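PDB 4JPQ: uncharacterized protein from Bacteroides uniformis, which is of unknown function but, as a member of carbohydrate-binding family 9, probably binds carbohydrate. Local coordinates for residues A[178-186]-A[195-203]. Numbering follows the deposited sequence.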
ATOM      1  N   THR A 178      -8.056 -15.578   4.373  1.00 66.15           N
ATOM      2  CA  THR A 178      -6.608 -15.622   4.196  1.00 65.20           C
ATOM      3  C   THR A 178      -6.335 -15.086   2.784  1.00 67.14           C
ATOM      4  O   THR A 178      -6.785 -15.689   1.809  1.00 66.92           O
ATOM      5  CB  THR A 178      -6.025 -17.037   4.370  1.00 64.49           C
ATOM      6  OG1 THR A 178      -6.383 -17.563   5.656  1.00 63.71           O
ATOM      7  CG2 THR A 178      -4.507 -17.004   4.266  1.00 66.29           C
HETATM    8  N   MSE A 179      -5.657 -13.935   2.694  1.00 61.66           N
HETATM    9  CA  MSE A 179      -5.290 -13.317   1.415  1.00 61.20           C
HETATM   10  C   MSE A 179      -3.798 -13.332   1.273  1.00 63.15           C
HETATM   11  O   MSE A 179      -3.072 -13.586   2.238  1.00 65.42           O
HETATM   12  CB  MSE A 179      -5.750 -11.867   1.336  1.00 58.15           C
HETATM   13  CG  MSE A 179      -7.259 -11.757   1.501  1.00 60.69           C
HETATM   14 SE   MSE A 179      -7.852  -9.938   0.994  0.75 50.58          SE
HETATM   15  CE  MSE A 179      -9.741 -10.169   1.476  1.00 55.27           C
ATOM     16  N   LYS A 180      -3.339 -13.073   0.048  1.00 64.20           N
ATOM     17  CA  LYS A 180      -1.923 -12.993  -0.271  1.00 64.02           C
ATOM     18  C   LYS A 180      -1.596 -11.586  -0.792  1.00 62.12           C
ATOM     19  O   LYS A 180      -2.339 -11.027  -1.590  1.00 58.77           O
ATOM     20  CB  LYS A 180      -1.534 -14.086  -1.269  1.00 63.82           C
ATOM     21  CG  LYS A 180      -1.869 -15.489  -0.749  1.00 75.81           C
ATOM     22  CD  LYS A 180      -0.885 -16.548  -1.203  1.00 82.85           C
ATOM     23  CE  LYS A 180       0.419 -16.467  -0.415  1.00 87.06           C
ATOM     24  NZ  LYS A 180       1.464 -17.353  -0.991  1.00 96.53           N
ATOM     25  N   GLY A 181      -0.497 -11.010  -0.319  1.00 57.27           N
ATOM     26  CA  GLY A 181      -0.106  -9.676  -0.747  1.00 54.51           C
ATOM     27  C   GLY A 181       1.298  -9.264  -0.371  1.00 56.52           C
ATOM     28  O   GLY A 181       2.077 -10.061   0.161  1.00 54.26           O
ATOM     29  N   ASN A 182       1.626  -8.013  -0.680  1.00 51.53           N
ATOM     30  CA  ASN A 182       2.932  -7.448  -0.340  1.00 54.06           C
ATOM     31  C   ASN A 182       2.812  -5.927  -0.214  1.00 48.58           C
ATOM     32  O   ASN A 182       1.807  -5.330  -0.665  1.00 41.32           O
ATOM     33  CB  ASN A 182       3.972  -7.857  -1.404  1.00 57.01           C
ATOM     34  CG  ASN A 182       5.399  -7.959  -0.862  1.00 54.46           C
ATOM     35  OD1 ASN A 182       5.743  -7.395   0.178  1.00 53.98           O
ATOM     36  ND2 ASN A 182       6.243  -8.685  -1.593  1.00 60.14           N
ATOM     37  N   PHE A 183       3.825  -5.324   0.410  1.00 42.93           N
ATOM     38  CA  PHE A 183       3.858  -3.878   0.654  1.00 51.14           C
ATOM     39  C   PHE A 183       5.164  -3.326   0.120  1.00 52.76           C
ATOM     40  O   PHE A 183       6.203  -3.967   0.278  1.00 50.92           O
ATOM     41  CB  PHE A 183       3.712  -3.588   2.148  1.00 53.39           C
ATOM     42  CG  PHE A 183       2.564  -4.321   2.792  1.00 53.25           C
ATOM     43  CD1 PHE A 183       2.722  -5.639   3.218  1.00 52.98           C
ATOM     44  CD2 PHE A 183       1.314  -3.710   2.950  1.00 52.02           C
ATOM     45  CE1 PHE A 183       1.663  -6.331   3.790  1.00 53.91           C
ATOM     46  CE2 PHE A 183       0.258  -4.400   3.534  1.00 49.97           C
ATOM     47  CZ  PHE A 183       0.429  -5.714   3.948  1.00 51.45           C
ATOM     48  N   TYR A 184       5.104  -2.164  -0.544  1.00 51.19           N
ATOM     49  CA  TYR A 184       6.293  -1.569  -1.150  1.00 46.36           C
ATOM     50  C   TYR A 184       6.443  -0.063  -0.944  1.00 46.89           C
ATOM     51  O   TYR A 184       5.465   0.654  -0.717  1.00 43.96           O
ATOM     52  CB  TYR A 184       6.321  -1.802  -2.669  1.00 48.26           C
ATOM     53  CG  TYR A 184       5.997  -3.184  -3.176  1.00 45.06           C
ATOM     54  CD1 TYR A 184       6.810  -4.266  -2.864  1.00 52.88           C
ATOM     55  CD2 TYR A 184       4.910  -3.403  -4.037  1.00 43.22           C
ATOM     56  CE1 TYR A 184       6.534  -5.546  -3.354  1.00 55.03           C
ATOM     57  CE2 TYR A 184       4.622  -4.674  -4.529  1.00 49.13           C
ATOM     58  CZ  TYR A 184       5.441  -5.742  -4.206  1.00 51.90           C
ATOM     59  OH  TYR A 184       5.144  -6.989  -4.695  1.00 46.81           O
ATOM     60  N   LYS A 185       7.696   0.378  -1.089  1.00 48.89           N
ATOM     61  CA  LYS A 185       8.108   1.781  -1.079  1.00 47.63           C
ATOM     62  C   LYS A 185       8.990   2.021  -2.310  1.00 50.46           C
ATOM     63  O   LYS A 185       9.833   1.175  -2.649  1.00 48.46           O
ATOM     64  CB  LYS A 185       8.937   2.077   0.147  1.00 46.34           C
ATOM     65  CG  LYS A 185       9.530   3.476   0.221  1.00 45.89           C
ATOM     66  CD  LYS A 185       8.493   4.552   0.493  1.00 48.77           C
ATOM     67  CE  LYS A 185       9.095   5.960   0.475  1.00 49.22           C
ATOM     68  NZ  LYS A 185       9.386   6.531  -0.870  1.00 49.34           N
ATOM     69  N   CYS A 186       8.811   3.178  -2.951  1.00 43.12           N
ATOM     70  CA  CYS A 186       9.602   3.549  -4.121  1.00 44.16           C
ATOM     71  C   CYS A 186       9.473   5.031  -4.448  1.00 48.29           C
ATOM     72  O   CYS A 186       8.790   5.764  -3.738  1.00 47.94           O
ATOM     73  CB  CYS A 186       9.173   2.709  -5.347  1.00 49.73           C
ATOM     74  SG  CYS A 186       7.509   3.086  -5.915  1.00 48.29           S
ATOM     75  N   PHE A 195      13.893   0.800  -4.162  1.00 47.54           N
ATOM     76  CA  PHE A 195      12.861  -0.243  -4.248  1.00 47.20           C
ATOM     77  C   PHE A 195      12.927  -1.171  -3.038  1.00 44.91           C
ATOM     78  O   PHE A 195      13.889  -1.936  -2.895  1.00 50.56           O
ATOM     79  CB  PHE A 195      13.051  -1.022  -5.547  1.00 46.33           C
ATOM     80  CG  PHE A 195      12.905  -0.177  -6.762  1.00 42.02           C
ATOM     81  CD1 PHE A 195      11.636   0.237  -7.177  1.00 41.81           C
ATOM     82  CD2 PHE A 195      14.019   0.269  -7.457  1.00 43.63           C
ATOM     83  CE1 PHE A 195      11.473   1.048  -8.301  1.00 41.60           C
ATOM     84  CE2 PHE A 195      13.870   1.090  -8.575  1.00 47.76           C
ATOM     85  CZ  PHE A 195      12.592   1.478  -9.003  1.00 45.73           C
ATOM     86  N   LEU A 196      11.912  -1.065  -2.179  1.00 46.51           N
ATOM     87  CA  LEU A 196      11.797  -1.809  -0.921  1.00 50.14           C
ATOM     88  C   LEU A 196      10.513  -2.617  -0.863  1.00 49.10           C
ATOM     89  O   LEU A 196       9.483  -2.185  -1.384  1.00 47.31           O
ATOM     90  CB  LEU A 196      11.842  -0.840   0.258  1.00 48.63           C
ATOM     91  CG  LEU A 196      13.208  -0.521   0.870  1.00 56.24           C
ATOM     92  CD1 LEU A 196      14.306  -0.258  -0.144  1.00 61.67           C
ATOM     93  CD2 LEU A 196      13.079   0.643   1.843  1.00 60.89           C
ATOM     94  N   SER A 197      10.596  -3.796  -0.245  1.00 50.27           N
ATOM     95  CA  SER A 197       9.436  -4.690  -0.077  1.00 49.73           C
ATOM     96  C   SER A 197       9.379  -5.262   1.337  1.00 53.48           C
ATOM     97  O   SER A 197      10.378  -5.230   2.081  1.00 43.98           O
ATOM     98  CB  SER A 197       9.466  -5.847  -1.075  1.00 43.03           C
ATOM     99  OG  SER A 197      10.445  -6.820  -0.709  1.00 51.85           O
ATOM    100  N   TRP A 198       8.199  -5.786   1.684  1.00 52.25           N
ATOM    101  CA  TRP A 198       7.967  -6.417   2.977  1.00 52.18           C
ATOM    102  C   TRP A 198       8.447  -7.865   2.904  1.00 56.73           C
ATOM    103  O   TRP A 198       9.360  -8.253   3.653  1.00 56.57           O
ATOM    104  CB  TRP A 198       6.488  -6.312   3.389  1.00 57.32           C
ATOM    105  CG  TRP A 198       6.133  -7.192   4.528  1.00 57.52           C
ATOM    106  CD1 TRP A 198       6.622  -7.132   5.806  1.00 59.25           C
ATOM    107  CD2 TRP A 198       5.220  -8.278   4.495  1.00 54.05           C
ATOM    108  NE1 TRP A 198       6.059  -8.120   6.571  1.00 57.51           N
ATOM    109  CE2 TRP A 198       5.191  -8.837   5.790  1.00 56.34           C
ATOM    110  CE3 TRP A 198       4.410  -8.835   3.497  1.00 53.94           C
ATOM    111  CZ2 TRP A 198       4.384  -9.930   6.114  1.00 62.64           C
ATOM    112  CZ3 TRP A 198       3.603  -9.921   3.819  1.00 57.35           C
ATOM    113  CH2 TRP A 198       3.596 -10.455   5.124  1.00 60.72           C
ATOM    114  N   SER A 199       7.813  -8.652   2.031  1.00 53.14           N
ATOM    115  CA  SER A 199       8.199 -10.047   1.826  1.00 59.71           C
ATOM    116  C   SER A 199       9.190 -10.020   0.665  1.00 64.58           C
ATOM    117  O   SER A 199       9.004  -9.189  -0.255  1.00 51.33           O
ATOM    118  CB  SER A 199       7.007 -10.942   1.516  1.00 58.55           C
ATOM    119  OG  SER A 199       7.430 -12.281   1.362  1.00 59.53           O
ATOM    120  N   PRO A 200      10.226 -10.915   0.684  1.00 60.63           N
ATOM    121  CA  PRO A 200      11.254 -10.831  -0.367  1.00 65.67           C
ATOM    122  C   PRO A 200      10.832 -11.286  -1.764  1.00 68.41           C
ATOM    123  O   PRO A 200       9.909 -12.089  -1.906  1.00 77.78           O
ATOM    124  CB  PRO A 200      12.398 -11.710   0.173  1.00 71.84           C
ATOM    125  CG  PRO A 200      12.139 -11.829   1.634  1.00 76.99           C
ATOM    126  CD  PRO A 200      10.643 -11.858   1.734  1.00 66.58           C
ATOM    127  N   ILE A 201      11.544 -10.759  -2.765  1.00 65.73           N
ATOM    128  CA  ILE A 201      11.325 -11.025  -4.199  1.00 65.77           C
ATOM    129  C   ILE A 201      12.660 -11.469  -4.788  1.00 68.19           C
ATOM    130  O   ILE A 201      13.679 -10.810  -4.553  1.00 72.09           O
ATOM    131  CB  ILE A 201      10.821  -9.765  -4.945  1.00 66.21           C
ATOM    132  CG1 ILE A 201       9.432  -9.360  -4.436  1.00 69.84           C
ATOM    133  CG2 ILE A 201      10.783 -10.002  -6.456  1.00 71.75           C
ATOM    134  CD1 ILE A 201       8.996  -7.971  -4.848  1.00 70.81           C
ATOM    135  N   GLY A 202      12.632 -12.556  -5.569  1.00 66.25           N
ATOM    136  CA  GLY A 202      13.828 -13.152  -6.172  1.00 72.04           C
ATOM    137  C   GLY A 202      13.937 -13.024  -7.683  1.00 73.16           C
ATOM    138  O   GLY A 202      14.519 -13.888  -8.323  1.00 88.64           O
ATOM    139  N   LEU A 203      13.390 -11.954  -8.251  1.00 71.56           N
ATOM    140  CA  LEU A 203      13.468 -11.699  -9.687  1.00 73.40           C
ATOM    141  C   LEU A 203      14.777 -10.964  -9.884  1.00 75.14           C
ATOM    142  O   LEU A 203      15.210 -10.222  -8.989  1.00 76.56           O
ATOM    143  CB  LEU A 203      12.264 -10.890 -10.174  1.00 74.23           C
ATOM    144  CG  LEU A 203      10.905 -11.585  -9.965  1.00 77.20           C
ATOM    145  CD1 LEU A 203       9.750 -10.632 -10.230  1.00 73.02           C
ATOM    146  CD2 LEU A 203      10.772 -12.847 -10.810  1.00 78.12           C
TER
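Lys185 and Leu196 form an antiparallel hydrogen-bonded pair, Lys185 N to Leu196 O and Leu196 N to Lys185 O, where the axes of strands 178-186 and 195-197 approach to 4.8 Å, their directions 158° apart. Past Ser197 the backbone leaves the strand, and Trp198 N keeps a weak bond to Phe183 O. The Asn182 amide takes over: OD1 receives Ser199 N at 3.0 Å, nearly straight, while ND2 gives a hydrogen to Ser199 O at 3.1 Å. With CG anti to the backbone N (chi1 -151°), OD1 also accepts its neighbour's amide, Phe183 N, from the opposite face of the carboxamide plane. Ser199 O is shared, Ser197 OG reaching it at 2.8 Å. An alanine in place of Asn182 would probably leave Ser199 N and Phe183 N without this acceptor and take one of two donors from Ser199 O, letting the turn after Ser197 drift from the strand. These two strands make a beta hairpin within the family 9 module, and strand 178-186 also pairs with strands 89-95 and 215-219. Phe183 sets its CD1-CE1 edge against one face of the Trp198 six-membered ring, an offset edge-to-face pair with planes at 77° and CD1 3.6 Å from CE3; Phe53 packs against both rings. On the hairpin's other face, Ser197 CB meets the Tyr184 ring edge 3.6 Å from CD1, and Ile201 CD1 lies 3.8 Å from Tyr184 CE1.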